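Local coordinates for large ribosomal subunit protein uL10 (Thermotoga maritima, PDB 1ZAV) that forms the base of the ribosomal stalk on 23S rRNA and carries the L7/L12 dimers through which translation factors engage the ribosome, at residues Thr22-Ala28 with Thr83-Thr89; Leu38-Arg42 with Arg54-Val58. One frame throughout, in Å; residues are numbered along the deposited sequence.

Overall arrangement
The two contacts lie in the N-terminal globular domain of uL10, the part that meets rRNA and L11, apart from the L7/L12-binding region at residues 138-180. Their centres are 10 Å apart and they share one antiparallel sheet. Interaction 1 pairs its strands 24-28 and 83-88; interaction 2 lays helix 35-49 against strand 53-58, the next strand beyond 83-88. Along the chain interaction 2 is nested in the loop closed by interaction 1. They touch directly: Val85 N lies 2.7 Å from Arg56 O and Tyr87 O 3.0 Å from Arg54 N, both probable hydrogen bonds, while Ala84 CB packs 3.5 Å from Phe55 CZ. On the Leu86 and Ala84 side both share one hydrophobic layer, which Phe55 joins.

Interaction 1 of 2, residues Thr22-Ala28 with Thr83-Thr89; sequences TSLILFA and TAVLYVT
Two extended strands, 24-28 and 83-88, run antiparallel with axes 4.6 Å apart at closest and directions 161° apart. Ile25 with Tyr87 and Phe27 with Val85 are non-hydrogen-bonded pairs. Leu26 with Leu86 and Ala28 with Ala84 are hydrogen-bonded: Leu26 N to Leu86 O 2.8 Å, Leu86 N to Leu26 O 2.9 Å, Ala28 N to Ala84 O 3.0 Å, Ala84 N to Ala28 O 2.8 Å. Just before strand 24-28, Ser23 N adds a bond of 2.9 Å to Val88 O. On one face Leu24, Leu26, Leu86 and Val88 pack together: Leu24 (t, p) sets CD2 3.5 Å from Leu86 CD2 and 3.9 Å from Val88 CG2, and Leu26 CB lies 4.3 Å from Leu86 CB. Small Ala28 and Ala84 leave room, taken by Tyr104 of helix 94-106 and Phe55 of strand 53-58. On the other, Val85 (p) rests CG2 where Ile25 and Phe27 meet, 3.8 Å from Ile25 CG2 and 4.3 Å from Phe27 CE1, and Thr83 CG2 meets the Phe27 ring at its edge. In this layered alpha/beta domain helix 94-106 covers the Leu24, Leu86 and Val88 face, helix 5-19 meets Ile25 and Tyr87 (p) opposite, and strands 114-119 and 53-58 flank the pair.

Interaction 2 of 2, residues Leu38-Arg42 with Arg54-Val58; sequences LTELR and RFRVV
This is a helix-on-sheet contact, with one aromatic side chain filling the gap between helix 35-49 and strand 53-58, an outermost strand of the sheet within this chain. Helical residues 38-42 and extended residues 54-58 run nearly antiparallel, at 153° with axes 9.4 Å apart; the closest CA atoms are those of Arg42 and Phe55, 6.6 Å apart. Phe55 (t) points toward the helix. Leu41 (t, p) lays CD2 over its ring, 3.7 Å from the centroid and 17° off the normal, a CH-pi contact, while Leu38 (t, p) brings CD1 to the ring edge, 3.7 Å from Phe55 CD2. Leu38 and Leu41, one turn apart, thus meet the same ring from different directions. Beside this apolar patch Arg42 starts m and then runs extended, reaching the strand with its guanidinium: NE and NH2 both donate to Phe55 O, at 3.0 and 2.9 Å, a bifurcated acceptor at the exposed margin. The ring of Phe30 meets that of Phe55 edge-to-face, and Ile100 of helix 94-106 packs on it. A helix packed through leucines on a strand side chain is the usual helix-on-sheet layer of alpha/beta folds, here in the N-terminal domain of uL10.

Interaction 1 of 2, residues Thr22-Ala28 with Thr83-Thr89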
ATOM      1  N   THR A  22       8.617  11.129 -25.083  1.00 50.82           N
ATOM      2  CA  THR A  22       7.331  11.125 -24.386  1.00 48.90           C
ATOM      3  C   THR A  22       7.342  10.293 -23.112  1.00 48.00           C
ATOM      4  O   THR A  22       8.120   9.346 -22.989  1.00 49.68           O
ATOM      5  CB  THR A  22       6.236  10.569 -25.289  1.00 47.97           C
ATOM      6  OG1 THR A  22       6.684   9.332 -25.865  1.00 47.49           O
ATOM      7  CG2 THR A  22       5.904  11.567 -26.387  1.00 49.18           C
ATOM      8  N   SER A  23       6.472  10.651 -22.169  1.00 45.13           N
ATOM      9  CA  SER A  23       6.365   9.931 -20.907  1.00 42.77           C
ATOM     10  C   SER A  23       5.070   9.115 -20.921  1.00 41.59           C
ATOM     11  O   SER A  23       4.816   8.304 -20.034  1.00 41.35           O
ATOM     12  CB  SER A  23       6.367  10.910 -19.730  1.00 43.71           C
ATOM     13  OG  SER A  23       5.192  11.705 -19.708  1.00 43.16           O
ATOM     14  N   LEU A  24       4.265   9.342 -21.949  1.00 39.36           N
ATOM     15  CA  LEU A  24       3.005   8.643 -22.127  1.00 40.02           C
ATOM     16  C   LEU A  24       2.619   8.621 -23.597  1.00 39.27           C
ATOM     17  O   LEU A  24       2.788   9.607 -24.318  1.00 40.57           O
ATOM     18  CB  LEU A  24       1.874   9.324 -21.325  1.00 36.85           C
ATOM     19  CG  LEU A  24       0.455   8.889 -21.734  1.00 37.26           C
ATOM     20  CD1 LEU A  24       0.243   7.445 -21.305  1.00 40.27           C
ATOM     21  CD2 LEU A  24      -0.611   9.776 -21.081  1.00 36.47           C
ATOM     22  N   ILE A  25       2.129   7.467 -24.028  1.00 38.77           N
ATOM     23  CA  ILE A  25       1.625   7.254 -25.371  1.00 39.20           C
ATOM     24  C   ILE A  25       0.417   6.354 -25.105  1.00 39.69           C
ATOM     25  O   ILE A  25       0.574   5.217 -24.666  1.00 40.14           O
ATOM     26  CB  ILE A  25       2.632   6.496 -26.294  1.00 40.48           C
ATOM     27  CG1 ILE A  25       3.893   7.337 -26.508  1.00 42.89           C
ATOM     28  CG2 ILE A  25       1.987   6.223 -27.648  1.00 42.44           C
ATOM     29  CD1 ILE A  25       4.995   6.617 -27.322  1.00 45.37           C
ATOM     30  N   LEU A  26      -0.784   6.880 -25.315  1.00 39.16           N
ATOM     31  CA  LEU A  26      -1.996   6.101 -25.109  1.00 39.90           C
ATOM     32  C   LEU A  26      -2.774   6.066 -26.421  1.00 40.02           C
ATOM     33  O   LEU A  26      -3.006   7.098 -27.061  1.00 42.32           O
ATOM     34  CB  LEU A  26      -2.834   6.700 -23.964  1.00 39.64           C
ATOM     35  CG  LEU A  26      -4.151   5.996 -23.612  1.00 37.92           C
ATOM     36  CD1 LEU A  26      -4.571   6.321 -22.188  1.00 38.92           C
ATOM     37  CD2 LEU A  26      -5.219   6.408 -24.603  1.00 40.58           C
ATOM     38  N   PHE A  27      -3.169   4.863 -26.830  1.00 38.39           N
ATOM     39  CA  PHE A  27      -3.883   4.678 -28.079  1.00 39.44           C
ATOM     40  C   PHE A  27      -5.371   4.592 -27.852  1.00 41.41           C
ATOM     41  O   PHE A  27      -5.827   3.772 -27.059  1.00 43.15           O
ATOM     42  CB  PHE A  27      -3.381   3.410 -28.746  1.00 38.16           C
ATOM     43  CG  PHE A  27      -1.899   3.418 -28.980  1.00 38.46           C
ATOM     44  CD1 PHE A  27      -1.367   4.034 -30.111  1.00 40.91           C
ATOM     45  CD2 PHE A  27      -1.035   2.825 -28.060  1.00 40.29           C
ATOM     46  CE1 PHE A  27       0.019   4.059 -30.328  1.00 37.98           C
ATOM     47  CE2 PHE A  27       0.355   2.843 -28.266  1.00 43.45           C
ATOM     48  CZ  PHE A  27       0.876   3.463 -29.406  1.00 40.00           C
ATOM     49  N   ALA A  28      -6.116   5.426 -28.571  1.00 43.47           N
ATOM     50  CA  ALA A  28      -7.571   5.488 -28.440  1.00 44.16           C
ATOM     51  C   ALA A  28      -8.353   5.421 -29.748  1.00 45.47           C
ATOM     52  O   ALA A  28      -7.910   5.915 -30.790  1.00 47.33           O
ATOM     53  CB  ALA A  28      -7.954   6.762 -27.698  1.00 44.09           C
ATOM     54  N   THR A  83      -6.714   4.916 -35.366  1.00 58.55           N
ATOM     55  CA  THR A  83      -6.317   5.148 -33.985  1.00 54.72           C
ATOM     56  C   THR A  83      -5.774   6.538 -33.713  1.00 53.14           C
ATOM     57  O   THR A  83      -4.941   7.055 -34.456  1.00 55.15           O
ATOM     58  CB  THR A  83      -5.251   4.128 -33.564  1.00 54.32           C
ATOM     59  OG1 THR A  83      -5.699   2.806 -33.889  1.00 53.80           O
ATOM     60  CG2 THR A  83      -4.990   4.219 -32.068  1.00 53.20           C
ATOM     61  N   ALA A  84      -6.257   7.144 -32.637  1.00 49.31           N
ATOM     62  CA  ALA A  84      -5.800   8.465 -32.244  1.00 46.69           C
ATOM     63  C   ALA A  84      -4.743   8.218 -31.185  1.00 44.56           C
ATOM     64  O   ALA A  84      -4.731   7.161 -30.546  1.00 43.85           O
ATOM     65  CB  ALA A  84      -6.954   9.277 -31.669  1.00 46.91           C
ATOM     66  N   VAL A  85      -3.856   9.182 -30.987  1.00 40.77           N
ATOM     67  CA  VAL A  85      -2.807   9.002 -30.011  1.00 39.40           C
ATOM     68  C   VAL A  85      -2.691  10.175 -29.042  1.00 39.54           C
ATOM     69  O   VAL A  85      -2.644  11.336 -29.450  1.00 41.44           O
ATOM     70  CB  VAL A  85      -1.441   8.757 -30.734  1.00 38.48           C
ATOM     71  CG1 VAL A  85      -0.982  10.002 -31.463  1.00 35.76           C
ATOM     72  CG2 VAL A  85      -0.415   8.327 -29.758  1.00 41.81           C
ATOM     73  N   LEU A  86      -2.651   9.851 -27.755  0.50 41.06           N
ATOM     74  CA  LEU A  86      -2.534  10.846 -26.696  0.50 40.62           C
ATOM     75  C   LEU A  86      -1.132  10.721 -26.122  0.50 40.15           C
ATOM     76  O   LEU A  86      -0.771   9.673 -25.592  0.50 41.25           O
ATOM     77  CB  LEU A  86      -3.574  10.563 -25.604  0.50 41.77           C
ATOM     78  CG  LEU A  86      -3.712  11.470 -24.377  0.50 43.70           C
ATOM     79  CD1 LEU A  86      -4.878  10.973 -23.526  0.50 44.33           C
ATOM     80  CD2 LEU A  86      -2.436  11.465 -23.560  0.50 42.41           C
ATOM     81  N   TYR A  87      -0.329  11.773 -26.227  1.00 37.25           N
ATOM     82  CA  TYR A  87       1.015  11.694 -25.684  1.00 37.87           C
ATOM     83  C   TYR A  87       1.394  12.914 -24.880  1.00 37.78           C
ATOM     84  O   TYR A  87       0.849  14.001 -25.092  1.00 39.50           O
ATOM     85  CB  TYR A  87       2.039  11.408 -26.796  1.00 38.84           C
ATOM     86  CG  TYR A  87       2.099  12.431 -27.901  1.00 39.93           C
ATOM     87  CD1 TYR A  87       2.754  13.644 -27.721  1.00 42.89           C
ATOM     88  CD2 TYR A  87       1.533  12.167 -29.141  1.00 42.86           C
ATOM     89  CE1 TYR A  87       2.852  14.569 -28.756  1.00 43.43           C
ATOM     90  CE2 TYR A  87       1.621  13.083 -30.184  1.00 44.00           C
ATOM     91  CZ  TYR A  87       2.285  14.278 -29.983  1.00 44.44           C
ATOM     92  OH  TYR A  87       2.385  15.169 -31.019  1.00 46.45           O
ATOM     93  N   VAL A  88       2.301  12.708 -23.930  1.00 37.89           N
ATOM     94  CA  VAL A  88       2.776  13.765 -23.052  1.00 39.53           C
ATOM     95  C   VAL A  88       4.273  13.967 -23.226  1.00 41.24           C
ATOM     96  O   VAL A  88       5.047  13.010 -23.174  1.00 37.23           O
ATOM     97  CB  VAL A  88       2.485  13.430 -21.569  1.00 40.89           C
ATOM     98  CG1 VAL A  88       3.116  14.482 -20.655  1.00 38.50           C
ATOM     99  CG2 VAL A  88       0.972  13.371 -21.339  1.00 37.41           C
ATOM    100  N   THR A  89       4.677  15.216 -23.439  1.00 41.34           N
ATOM    101  CA  THR A  89       6.089  15.523 -23.608  1.00 43.29           C
ATOM    102  C   THR A  89       6.617  16.323 -22.420  1.00 43.57           C
ATOM    103  O   THR A  89       7.826  16.364 -22.183  1.00 44.06           O
ATOM    104  CB  THR A  89       6.344  16.307 -24.926  1.00 44.51           C
ATOM    105  OG1 THR A  89       5.432  17.404 -25.024  1.00 42.09           O
ATOM    106  CG2 THR A  89       6.153  15.396 -26.133  1.00 45.81           C
TER

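Interaction 2 of 2, residues Leu38-Arg42 with Arg54-Val58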
ATOM      1  N   LEU A  38     -13.520  16.722 -30.052  1.00 40.41           N
ATOM      2  CA  LEU A  38     -12.066  16.798 -30.167  1.00 40.66           C
ATOM      3  C   LEU A  38     -11.619  18.112 -29.527  1.00 41.36           C
ATOM      4  O   LEU A  38     -10.705  18.136 -28.703  1.00 38.14           O
ATOM      5  CB  LEU A  38     -11.665  16.768 -31.641  1.00 40.89           C
ATOM      6  CG  LEU A  38     -10.178  16.888 -31.990  1.00 38.87           C
ATOM      7  CD1 LEU A  38      -9.379  15.747 -31.333  1.00 39.88           C
ATOM      8  CD2 LEU A  38     -10.040  16.848 -33.504  1.00 39.21           C
ATOM      9  N   THR A  39     -12.291  19.203 -29.893  1.00 42.92           N
ATOM     10  CA  THR A  39     -11.948  20.518 -29.358  1.00 44.08           C
ATOM     11  C   THR A  39     -12.047  20.537 -27.832  1.00 44.59           C
ATOM     12  O   THR A  39     -11.151  21.038 -27.155  1.00 43.14           O
ATOM     13  CB  THR A  39     -12.853  21.625 -29.965  1.00 45.03           C
ATOM     14  OG1 THR A  39     -12.604  21.725 -31.372  1.00 44.73           O
ATOM     15  CG2 THR A  39     -12.556  22.976 -29.327  1.00 46.32           C
ATOM     16  N   GLU A  40     -13.119  19.965 -27.289  1.00 46.57           N
ATOM     17  CA  GLU A  40     -13.299  19.927 -25.839  1.00 48.36           C
ATOM     18  C   GLU A  40     -12.233  19.090 -25.125  1.00 46.38           C
ATOM     19  O   GLU A  40     -11.698  19.503 -24.095  1.00 47.10           O
ATOM     20  CB  GLU A  40     -14.696  19.399 -25.492  1.00 51.98           C
ATOM     21  CG  GLU A  40     -14.959  19.280 -23.995  1.00 58.34           C
ATOM     22  CD  GLU A  40     -14.874  20.616 -23.274  1.00 63.88           C
ATOM     23  OE1 GLU A  40     -13.807  21.268 -23.328  1.00 66.36           O
ATOM     24  OE2 GLU A  40     -15.877  21.019 -22.647  1.00 67.98           O
ATOM     25  N   LEU A  41     -11.917  17.915 -25.659  1.00 44.78           N
ATOM     26  CA  LEU A  41     -10.893  17.078 -25.043  1.00 43.33           C
ATOM     27  C   LEU A  41      -9.552  17.812 -25.063  1.00 40.91           C
ATOM     28  O   LEU A  41      -8.823  17.820 -24.072  1.00 40.13           O
ATOM     29  CB  LEU A  41     -10.763  15.739 -25.780  1.00 41.04           C
ATOM     30  CG  LEU A  41      -9.639  14.771 -25.377  1.00 40.66           C
ATOM     31  CD1 LEU A  41      -9.681  14.413 -23.882  1.00 40.59           C
ATOM     32  CD2 LEU A  41      -9.781  13.512 -26.215  1.00 38.66           C
ATOM     33  N   ARG A  42      -9.229  18.429 -26.195  1.00 41.52           N
ATOM     34  CA  ARG A  42      -7.965  19.153 -26.310  1.00 41.04           C
ATOM     35  C   ARG A  42      -7.903  20.319 -25.344  1.00 42.06           C
ATOM     36  O   ARG A  42      -6.841  20.639 -24.817  1.00 39.97           O
ATOM     37  CB  ARG A  42      -7.757  19.647 -27.741  1.00 40.71           C
ATOM     38  CG  ARG A  42      -7.290  18.550 -28.675  1.00 39.88           C
ATOM     39  CD  ARG A  42      -7.183  19.038 -30.101  1.00 40.55           C
ATOM     40  NE  ARG A  42      -6.604  18.009 -30.960  1.00 35.85           N
ATOM     41  CZ  ARG A  42      -6.611  18.046 -32.287  1.00 39.08           C
ATOM     42  NH1 ARG A  42      -7.172  19.068 -32.930  1.00 38.49           N
ATOM     43  NH2 ARG A  42      -6.046  17.057 -32.973  1.00 39.91           N
ATOM     44  N   ARG A  54      -0.646  16.266 -26.329  1.00 41.61           N
ATOM     45  CA  ARG A  54      -1.313  16.353 -27.619  1.00 42.98           C
ATOM     46  C   ARG A  54      -2.230  15.160 -27.817  1.00 42.90           C
ATOM     47  O   ARG A  54      -1.964  14.091 -27.283  1.00 40.38           O
ATOM     48  CB  ARG A  54      -0.279  16.359 -28.752  1.00 47.17           C
ATOM     49  CG  ARG A  54       0.559  17.608 -28.807  1.00 52.36           C
ATOM     50  CD  ARG A  54      -0.343  18.800 -29.065  1.00 57.38           C
ATOM     51  NE  ARG A  54       0.356  20.067 -28.928  1.00 60.33           N
ATOM     52  CZ  ARG A  54       1.350  20.463 -29.712  1.00 63.64           C
ATOM     53  NH1 ARG A  54       1.769  19.679 -30.701  1.00 66.36           N
ATOM     54  NH2 ARG A  54       1.913  21.647 -29.512  1.00 62.79           N
ATOM     55  N   PHE A  55      -3.314  15.360 -28.563  1.00 41.19           N
ATOM     56  CA  PHE A  55      -4.244  14.285 -28.893  1.00 43.39           C
ATOM     57  C   PHE A  55      -4.494  14.421 -30.388  1.00 45.31           C
ATOM     58  O   PHE A  55      -5.154  15.366 -30.828  1.00 43.68           O
ATOM     59  CB  PHE A  55      -5.586  14.405 -28.146  1.00 40.17           C
ATOM     60  CG  PHE A  55      -6.493  13.221 -28.364  1.00 41.03           C
ATOM     61  CD1 PHE A  55      -6.147  11.966 -27.860  1.00 39.40           C
ATOM     62  CD2 PHE A  55      -7.658  13.341 -29.122  1.00 39.02           C
ATOM     63  CE1 PHE A  55      -6.945  10.844 -28.110  1.00 39.04           C
ATOM     64  CE2 PHE A  55      -8.466  12.229 -29.379  1.00 41.55           C
ATOM     65  CZ  PHE A  55      -8.107  10.972 -28.872  1.00 41.89           C
ATOM     66  N   ARG A  56      -3.964  13.483 -31.166  1.00 46.39           N
ATOM     67  CA  ARG A  56      -4.124  13.526 -32.614  1.00 49.62           C
ATOM     68  C   ARG A  56      -4.484  12.179 -33.233  1.00 50.96           C
ATOM     69  O   ARG A  56      -3.966  11.137 -32.827  1.00 48.43           O
ATOM     70  CB  ARG A  56      -2.835  14.018 -33.277  1.00 52.32           C
ATOM     71  CG  ARG A  56      -2.377  15.405 -32.870  1.00 57.46           C
ATOM     72  CD  ARG A  56      -1.282  15.902 -33.814  1.00 60.53           C
ATOM     73  NE  ARG A  56      -0.066  15.093 -33.750  1.00 63.45           N
ATOM     74  CZ  ARG A  56       0.980  15.245 -34.562  1.00 64.40           C
ATOM     75  NH1 ARG A  56       0.959  16.177 -35.509  1.00 65.53           N
ATOM     76  NH2 ARG A  56       2.055  14.479 -34.422  1.00 62.39           N
ATOM     77  N   VAL A  57      -5.381  12.211 -34.213  1.00 52.92           N
ATOM     78  CA  VAL A  57      -5.768  11.000 -34.925  1.00 55.90           C
ATOM     79  C   VAL A  57      -4.634  10.797 -35.915  1.00 56.51           C
ATOM     80  O   VAL A  57      -4.309  11.705 -36.683  1.00 55.62           O
ATOM     81  CB  VAL A  57      -7.084  11.184 -35.706  1.00 57.29           C
ATOM     82  CG1 VAL A  57      -7.340   9.960 -36.584  1.00 58.15           C
ATOM     83  CG2 VAL A  57      -8.245  11.385 -34.730  1.00 58.62           C
ATOM     84  N   VAL A  58      -4.018   9.620 -35.887  1.00 58.18           N
ATOM     85  CA  VAL A  58      -2.901   9.340 -36.782  1.00 59.62           C
ATOM     86  C   VAL A  58      -3.008   7.976 -37.454  1.00 60.11           C
ATOM     87  O   VAL A  58      -3.278   6.962 -36.808  1.00 60.40           O
ATOM     88  CB  VAL A  58      -1.554   9.409 -36.027  1.00 59.15           C
ATOM     89  CG1 VAL A  58      -0.396   9.188 -37.001  1.00 60.18           C
ATOM     90  CG2 VAL A  58      -1.418  10.753 -35.335  1.00 60.28           C
TER